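Local structure of single-stranded DNA-binding protein DdrB (4HQB) at residues 102-107 with 132-137; 53-58 with 137-142. The protein binds single-stranded DNA and probably acts in the DNA damage response of Deinococcus radiodurans. All coordinates share one frame; numbering follows the deposited sequence.

Contact 1 (102-107 with 132-137) is partly buried and pairs two antiparallel strands of the main sheet, whereas contact 2 (53-58 with 137-142) is a surface contact between two loops. The two share Gly-137, where the chain leaves the strand for the loop, and their centres lie about 10 Å apart. Regular backbone bonds and aromatic packing dominate the first; in the second, side chains and backbone trade bonds both ways between a short 3-10 segment and an irregular loop. The two join where Phe-135 packs against Pro-53, Ile-54 and Glu-57, and Glu-57 is probably hydrogen-bonded to Tyr-107. Both reach the bound DNA from segments around Gly-137.

Contact 1 of 2, residues 102-107 with 132-137; sequences PAAIKY and LAIFRG. With nucleotides of chain G.
Ile-105 and Phe-135 form an antiparallel hydrogen-bonded pair, N to O both ways, in strands 104-107 and 133-135, whose axes run 4.6 Å apart at 167°. Tyr-107 N bonds Ala-133 O next, and at the far end Tyr-107 O takes Leu-132 N at 2.7 Å and, weakly, Ala-133 N: a classic beta bulge where the chain turns a corner. Side chains follow the alternation. On the face with Ile-105 and Ala-133, the Tyr-107 and Phe-135 rings meet rim to rim, CE1 to CE1 at 3.7 Å with planes 73° apart, neither lying over the other. Phe-135 has CG anti to its carbonyl carbon, which sets the ring edge beside Ile-105 O. Phe-60 and Phe-52 extend this aromatic cluster, and the Tyr-107 OH is hydrogen-bonded to Glu-57. At the start of strand 104-107, Ala-104 CB presses on Phe-135 O at 3.2 Å and on Arg-136 CB. The Arg-136 stem continues past it, CG against Ala-103 O and CD against Pro-102 O, while the proline ring crosses it at about a right angle, CG to CG. A bend at chi3 (60°) then turns the guanidinium to the DNA: NH2 gives OP2 of DT3 of chain G a 2.9 Å bond, with the phosphate at the guanidinium edge. A water bridges Ala-103 O and Gly-137 N where direct pairing has ended. The chemistry thus changes from mainly aromatic and aliphatic packing to cationic at the strand exit, where one arginine, its stem packed along Pro-102 to Ala-104, bonds a phosphate oxygen of the DNA.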
loop_
_atom_site.group_PDB
_atom_site.type_symbol
_atom_site.label_atom_id
_atom_site.label_comp_id
_atom_site.label_asym_id
_atom_site.label_seq_id
_atom_site.Cartn_x
_atom_site.Cartn_y
_atom_site.Cartn_z
ATOM N N PRO A 102 -17.914 27.033 11.259
ATOM C CA PRO A 102 -19.370 26.962 11.033
ATOM C C PRO A 102 -19.847 25.544 11.308
ATOM O O PRO A 102 -19.006 24.660 11.509
ATOM C CB PRO A 102 -19.520 27.277 9.546
ATOM C CG PRO A 102 -18.160 26.924 8.939
ATOM C CD PRO A 102 -17.148 27.217 10.009
ATOM N N ALA A 103 -21.165 25.333 11.347
ATOM C CA ALA A 103 -21.731 23.998 11.503
ATOM C C ALA A 103 -21.407 23.137 10.261
ATOM O O ALA A 103 -20.902 23.634 9.245
ATOM C CB ALA A 103 -23.281 24.062 11.816
ATOM N N ALA A 104 -21.659 21.840 10.348
ATOM C CA ALA A 104 -21.291 20.952 9.251
ATOM C C ALA A 104 -22.232 19.789 9.123
ATOM O O ALA A 104 -22.940 19.450 10.065
ATOM C CB ALA A 104 -19.869 20.458 9.414
ATOM N N ILE A 105 -22.240 19.203 7.930
ATOM C CA ILE A 105 -22.869 17.919 7.706
ATOM C C ILE A 105 -21.822 16.803 7.631
ATOM O O ILE A 105 -20.872 16.838 6.826
ATOM C CB ILE A 105 -23.748 17.909 6.448
ATOM C CG1 ILE A 105 -24.846 18.966 6.574
ATOM C CG2 ILE A 105 -24.382 16.523 6.271
ATOM C CD1 ILE A 105 -25.872 18.639 7.710
ATOM N N LYS A 106 -22.009 15.817 8.496
ATOM C CA LYS A 106 -21.102 14.707 8.595
ATOM C C LYS A 106 -21.796 13.410 8.211
ATOM O O LYS A 106 -22.862 13.080 8.728
ATOM C CB LYS A 106 -20.529 14.597 10.008
ATOM C CG LYS A 106 -19.649 13.371 10.207
ATOM C CD LYS A 106 -18.887 13.398 11.538
ATOM C CE LYS A 106 -19.789 13.020 12.691
ATOM N NZ LYS A 106 -19.008 12.488 13.851
ATOM N N TYR A 107 -21.198 12.680 7.279
ATOM C CA TYR A 107 -21.659 11.340 6.989
ATOM C C TYR A 107 -20.716 10.339 7.676
ATOM O O TYR A 107 -19.501 10.305 7.380
ATOM C CB TYR A 107 -21.688 11.115 5.484
ATOM C CG TYR A 107 -22.832 11.796 4.775
ATOM C CD1 TYR A 107 -22.745 13.131 4.412
ATOM C CD2 TYR A 107 -23.996 11.098 4.453
ATOM C CE1 TYR A 107 -23.775 13.759 3.752
ATOM C CE2 TYR A 107 -25.056 11.731 3.789
ATOM C CZ TYR A 107 -24.934 13.053 3.445
ATOM O OH TYR A 107 -25.950 13.705 2.793
ATOM N N LEU A 132 -17.124 9.260 6.537
ATOM C CA LEU A 132 -16.967 9.179 5.082
ATOM C C LEU A 132 -16.744 10.547 4.435
ATOM O O LEU A 132 -15.895 10.695 3.547
ATOM C CB LEU A 132 -18.179 8.517 4.441
ATOM C CG LEU A 132 -18.258 8.482 2.909
ATOM C CD1 LEU A 132 -17.151 7.605 2.284
ATOM C CD2 LEU A 132 -19.663 7.989 2.495
ATOM N N ALA A 133 -17.527 11.531 4.866
ATOM C CA ALA A 133 -17.451 12.872 4.302
ATOM C C ALA A 133 -17.934 13.936 5.274
ATOM O O ALA A 133 -18.872 13.722 6.068
ATOM C CB ALA A 133 -18.246 12.959 3.002
ATOM N N ILE A 134 -17.290 15.090 5.200
ATOM C CA ILE A 134 -17.667 16.212 6.036
ATOM C C ILE A 134 -17.865 17.408 5.146
ATOM O O ILE A 134 -16.944 17.829 4.468
ATOM C CB ILE A 134 -16.613 16.513 7.120
ATOM C CG1 ILE A 134 -16.417 15.269 7.987
ATOM C CG2 ILE A 134 -17.044 17.741 7.973
ATOM C CD1 ILE A 134 -15.558 15.474 9.195
ATOM N N PHE A 135 -19.086 17.933 5.145
ATOM C CA PHE A 135 -19.424 19.105 4.367
ATOM C C PHE A 135 -19.429 20.338 5.299
ATOM O O PHE A 135 -20.257 20.435 6.202
ATOM C CB PHE A 135 -20.768 18.893 3.647
ATOM C CG PHE A 135 -20.737 17.779 2.597
ATOM C CD1 PHE A 135 -20.937 16.451 2.960
ATOM C CD2 PHE A 135 -20.516 18.068 1.255
ATOM C CE1 PHE A 135 -20.910 15.434 2.008
ATOM C CE2 PHE A 135 -20.481 17.062 0.297
ATOM C CZ PHE A 135 -20.670 15.742 0.672
ATOM N N ARG A 136 -18.474 21.248 5.083
ATOM C CA ARG A 136 -18.317 22.461 5.896
ATOM C C ARG A 136 -17.699 23.638 5.122
ATOM O O ARG A 136 -16.701 23.471 4.413
ATOM C CB ARG A 136 -17.449 22.180 7.127
ATOM C CG ARG A 136 -17.562 23.236 8.210
ATOM C CD ARG A 136 -16.638 22.922 9.393
ATOM N NE ARG A 136 -15.259 22.890 8.923
ATOM C CZ ARG A 136 -14.427 21.861 9.057
ATOM N NH1 ARG A 136 -14.808 20.762 9.701
ATOM N NH2 ARG A 136 -13.200 21.945 8.552
ATOM N N GLY A 137 -18.278 24.824 5.303
ATOM C CA GLY A 137 -17.740 26.077 4.781
ATOM C C GLY A 137 -17.402 26.021 3.291
ATOM O O GLY A 137 -18.070 25.325 2.503
ATOM P P DT G 3 -11.081 24.030 6.257
ATOM O OP1 DT G 3 -10.710 23.405 4.973
ATOM O OP2 DT G 3 -12.482 24.082 6.704
ATOM O "O5'" DT G 3 -10.257 23.304 7.421
ATOM C "C5'" DT G 3 -8.938 22.923 7.167
ATOM C "C4'" DT G 3 -8.150 22.968 8.464
ATOM O "O4'" DT G 3 -8.042 24.333 8.967
ATOM C "C3'" DT G 3 -8.760 22.129 9.583
ATOM O "O3'" DT G 3 -7.655 21.502 10.198
ATOM C "C2'" DT G 3 -9.425 23.172 10.495
ATOM C "C1'" DT G 3 -8.452 24.348 10.322
ATOM N N1 DT G 3 -9.016 25.687 10.618
ATOM C C2 DT G 3 -8.459 26.421 11.661
ATOM O O2 DT G 3 -7.548 26.048 12.377
ATOM N N3 DT G 3 -9.025 27.642 11.862
ATOM C C4 DT G 3 -10.063 28.196 11.160
ATOM O O4 DT G 3 -10.495 29.295 11.442
ATOM C C5 DT G 3 -10.605 27.407 10.086
ATOM C C7 DT G 3 -11.750 27.985 9.293
ATOM C C6 DT G 3 -10.068 26.183 9.858
HETATM O O HOH W 1 -20.555 25.029 6.733
#

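Contact 2 of 2, residues 53-58 with 137-142. With nucleotides of chain G.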
loop_
_atom_site.group_PDB
_atom_site.type_symbol
_atom_site.label_atom_id
_atom_site.label_comp_id
_atom_site.label_asym_id
_atom_site.label_seq_id
_atom_site.Cartn_x
_atom_site.Cartn_y
_atom_site.Cartn_z
ATOM N N PRO A 53 -17.153 21.473 0.314
ATOM C CA PRO A 53 -17.908 22.685 0.642
ATOM C C PRO A 53 -19.308 22.323 1.121
ATOM O O PRO A 53 -19.877 21.350 0.610
ATOM C CB PRO A 53 -17.982 23.412 -0.698
ATOM C CG PRO A 53 -16.705 23.012 -1.394
ATOM C CD PRO A 53 -16.565 21.541 -1.037
ATOM N N ILE A 54 -19.847 23.066 2.085
ATOM C CA ILE A 54 -21.188 22.764 2.562
ATOM C C ILE A 54 -22.178 22.867 1.395
ATOM O O ILE A 54 -23.034 21.999 1.250
ATOM C CB ILE A 54 -21.646 23.642 3.788
ATOM C CG1 ILE A 54 -23.040 23.230 4.261
ATOM C CG2 ILE A 54 -21.613 25.156 3.467
ATOM C CD1 ILE A 54 -23.156 21.765 4.726
ATOM N N GLU A 55 -22.027 23.882 0.538
ATOM C CA GLU A 55 -22.976 24.101 -0.566
ATOM C C GLU A 55 -22.954 22.988 -1.621
ATOM O O GLU A 55 -23.777 23.007 -2.518
ATOM C CB GLU A 55 -22.734 25.443 -1.281
ATOM C CG GLU A 55 -22.716 26.721 -0.417
ATOM C CD GLU A 55 -22.226 27.985 -1.195
ATOM O OE1 GLU A 55 -21.041 28.064 -1.659
ATOM O OE2 GLU A 55 -23.055 28.915 -1.342
ATOM N N ASN A 56 -22.007 22.048 -1.547
ATOM C CA ASN A 56 -22.072 20.854 -2.402
ATOM C C ASN A 56 -22.809 19.672 -1.780
ATOM O O ASN A 56 -22.921 18.604 -2.409
ATOM C CB ASN A 56 -20.673 20.370 -2.809
ATOM C CG ASN A 56 -20.041 21.246 -3.880
ATOM O OD1 ASN A 56 -19.095 21.986 -3.610
ATOM N ND2 ASN A 56 -20.578 21.184 -5.095
ATOM N N GLU A 57 -23.302 19.832 -0.552
ATOM C CA GLU A 57 -23.863 18.667 0.136
ATOM C C GLU A 57 -25.163 18.118 -0.481
ATOM O O GLU A 57 -25.318 16.917 -0.619
ATOM C CB GLU A 57 -24.039 18.917 1.635
ATOM C CG GLU A 57 -24.325 17.646 2.455
ATOM C CD GLU A 57 -25.818 17.351 2.568
ATOM O OE1 GLU A 57 -26.605 18.303 2.395
ATOM O OE2 GLU A 57 -26.206 16.179 2.812
ATOM N N ALA A 58 -26.084 18.992 -0.859
ATOM C CA ALA A 58 -27.435 18.543 -1.200
ATOM C C ALA A 58 -27.554 17.818 -2.546
ATOM O O ALA A 58 -28.465 17.023 -2.733
ATOM C CB ALA A 58 -28.425 19.690 -1.112
ATOM N N GLY A 137 -18.278 24.824 5.303
ATOM C CA GLY A 137 -17.740 26.077 4.781
ATOM C C GLY A 137 -17.402 26.021 3.291
ATOM O O GLY A 137 -18.070 25.325 2.503
ATOM N N GLY A 138 -16.353 26.759 2.913
ATOM C CA GLY A 138 -15.845 26.764 1.560
ATOM C C GLY A 138 -16.774 27.399 0.552
ATOM O O GLY A 138 -17.708 28.119 0.878
ATOM N N LYS A 139 -16.507 27.124 -0.709
ATOM C CA LYS A 139 -17.324 27.673 -1.765
ATOM C C LYS A 139 -17.643 26.573 -2.764
ATOM O O LYS A 139 -16.736 25.847 -3.216
ATOM C CB LYS A 139 -16.588 28.797 -2.472
ATOM C CG LYS A 139 -17.328 29.297 -3.703
ATOM C CD LYS A 139 -16.489 30.310 -4.469
ATOM C CE LYS A 139 -17.247 30.847 -5.670
ATOM N NZ LYS A 139 -16.324 31.559 -6.588
ATOM N N ARG A 140 -18.924 26.479 -3.112
ATOM C CA ARG A 140 -19.433 25.503 -4.077
ATOM C C ARG A 140 -18.552 25.311 -5.312
ATOM O O ARG A 140 -18.184 26.272 -5.982
ATOM C CB ARG A 140 -20.835 25.888 -4.540
ATOM C CG ARG A 140 -21.394 24.912 -5.590
ATOM C CD ARG A 140 -22.901 25.032 -5.806
ATOM N NE ARG A 140 -23.381 24.184 -6.909
ATOM C CZ ARG A 140 -23.941 22.987 -6.737
ATOM N NH1 ARG A 140 -24.094 22.482 -5.514
ATOM N NH2 ARG A 140 -24.352 22.292 -7.781
ATOM N N GLN A 141 -18.222 24.064 -5.613
ATOM C CA GLN A 141 -17.576 23.750 -6.889
ATOM C C GLN A 141 -18.495 22.832 -7.723
ATOM O O GLN A 141 -19.008 21.824 -7.220
ATOM C CB GLN A 141 -16.219 23.098 -6.642
ATOM C CG GLN A 141 -15.299 23.888 -5.701
ATOM C CD GLN A 141 -13.867 23.329 -5.678
ATOM O OE1 GLN A 141 -13.609 22.213 -6.151
ATOM N NE2 GLN A 141 -12.936 24.110 -5.140
ATOM N N GLU A 142 -18.724 23.206 -8.980
ATOM C CA GLU A 142 -19.608 22.456 -9.868
ATOM C C GLU A 142 -19.143 21.017 -10.095
ATOM O O GLU A 142 -19.959 20.131 -10.330
ATOM C CB GLU A 142 -19.760 23.166 -11.219
ATOM P P DT G 1 -17.028 34.663 2.026
ATOM O OP1 DT G 1 -16.101 35.694 1.517
ATOM O OP2 DT G 1 -17.542 34.735 3.408
ATOM O "O5'" DT G 1 -16.345 33.209 1.773
ATOM C "C5'" DT G 1 -16.946 31.895 1.890
ATOM C "C4'" DT G 1 -15.853 30.863 1.581
ATOM O "O4'" DT G 1 -15.718 30.855 0.125
ATOM C "C3'" DT G 1 -14.487 31.319 2.112
ATOM O "O3'" DT G 1 -13.738 30.789 3.278
ATOM C "C2'" DT G 1 -13.522 31.389 0.924
ATOM C "C1'" DT G 1 -14.349 30.914 -0.259
ATOM N N1 DT G 1 -14.151 31.826 -1.409
ATOM C C2 DT G 1 -13.560 31.298 -2.539
ATOM O O2 DT G 1 -13.225 30.128 -2.628
ATOM N N3 DT G 1 -13.402 32.185 -3.564
ATOM C C4 DT G 1 -13.764 33.519 -3.546
ATOM O O4 DT G 1 -13.589 34.242 -4.517
ATOM C C5 DT G 1 -14.367 34.014 -2.329
ATOM C C7 DT G 1 -14.772 35.471 -2.234
ATOM C C6 DT G 1 -14.535 33.153 -1.316
ATOM P P DT G 2 -13.932 29.363 4.003
ATOM O OP1 DT G 2 -15.166 28.642 3.692
ATOM O OP2 DT G 2 -13.775 29.816 5.399
ATOM O "O5'" DT G 2 -12.590 28.545 3.664
ATOM C "C5'" DT G 2 -12.541 27.117 3.533
ATOM C "C4'" DT G 2 -11.366 26.443 4.219
ATOM O "O4'" DT G 2 -10.104 26.953 3.732
ATOM C "C3'" DT G 2 -11.266 26.604 5.727
ATOM O "O3'" DT G 2 -10.503 25.533 6.253
ATOM C "C2'" DT G 2 -10.462 27.894 5.860
ATOM C "C1'" DT G 2 -9.452 27.712 4.737
ATOM N N1 DT G 2 -9.009 28.962 4.067
ATOM C C2 DT G 2 -7.739 28.954 3.561
ATOM O O2 DT G 2 -7.007 27.997 3.664
ATOM N N3 DT G 2 -7.360 30.107 2.932
ATOM C C4 DT G 2 -8.120 31.238 2.748
ATOM O O4 DT G 2 -7.689 32.225 2.168
ATOM C C5 DT G 2 -9.448 31.189 3.291
ATOM C C7 DT G 2 -10.317 32.400 3.130
ATOM C C6 DT G 2 -9.841 30.065 3.924
HETATM O O HOH W 2 -19.820 25.995 0.558
#
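Asn-56 bonds the backbone of Gln-141 through both ends of its amide: OD1 takes Gln-141 N at 3.0 Å on a lone pair, in the carbonyl plane, and ND2 gives to Gln-141 O at 2.7 Å, tilted from the amide plane. With this amide cut back to an alanine, the N and O of Gln-141 would probably lose these mates and the 137-142 loop could shift. Beside it, Glu-55 OE1 receives Arg-140 N at 3.0 Å on its anti side. Arg-140 repays this with NH1, which bonds Glu-55 O at 3.1 Å within the guanidinium plane, while Asn-56 ND2 lies over one face of that group. With CG anti to the backbone N (chi1 178°) and the chain extended to NE, Arg-140 runs past Glu-55 to a salt bridge with Asp-59. The side chains of Glu-55 and Asn-56 sit on a 3-10 turn, residues 54-56, with Asn-56 N bonded to Pro-53 O, so the short turn presents both to the passing loop. At the other end Ile-54 N bonds Gly-137 O at 2.9 Å, and a water links that oxygen to Glu-55 N. Pro-53 CG lies 3.4 Å from Lys-139 O. Further out is the DNA: Gly-137 and Gly-138, both with positive phi, bring Gly-138 N to OP1 of DT2 of chain G, and the extended Lys-139 chain lays its CD 3.6 Å from C2 of the DT1 base of chain G.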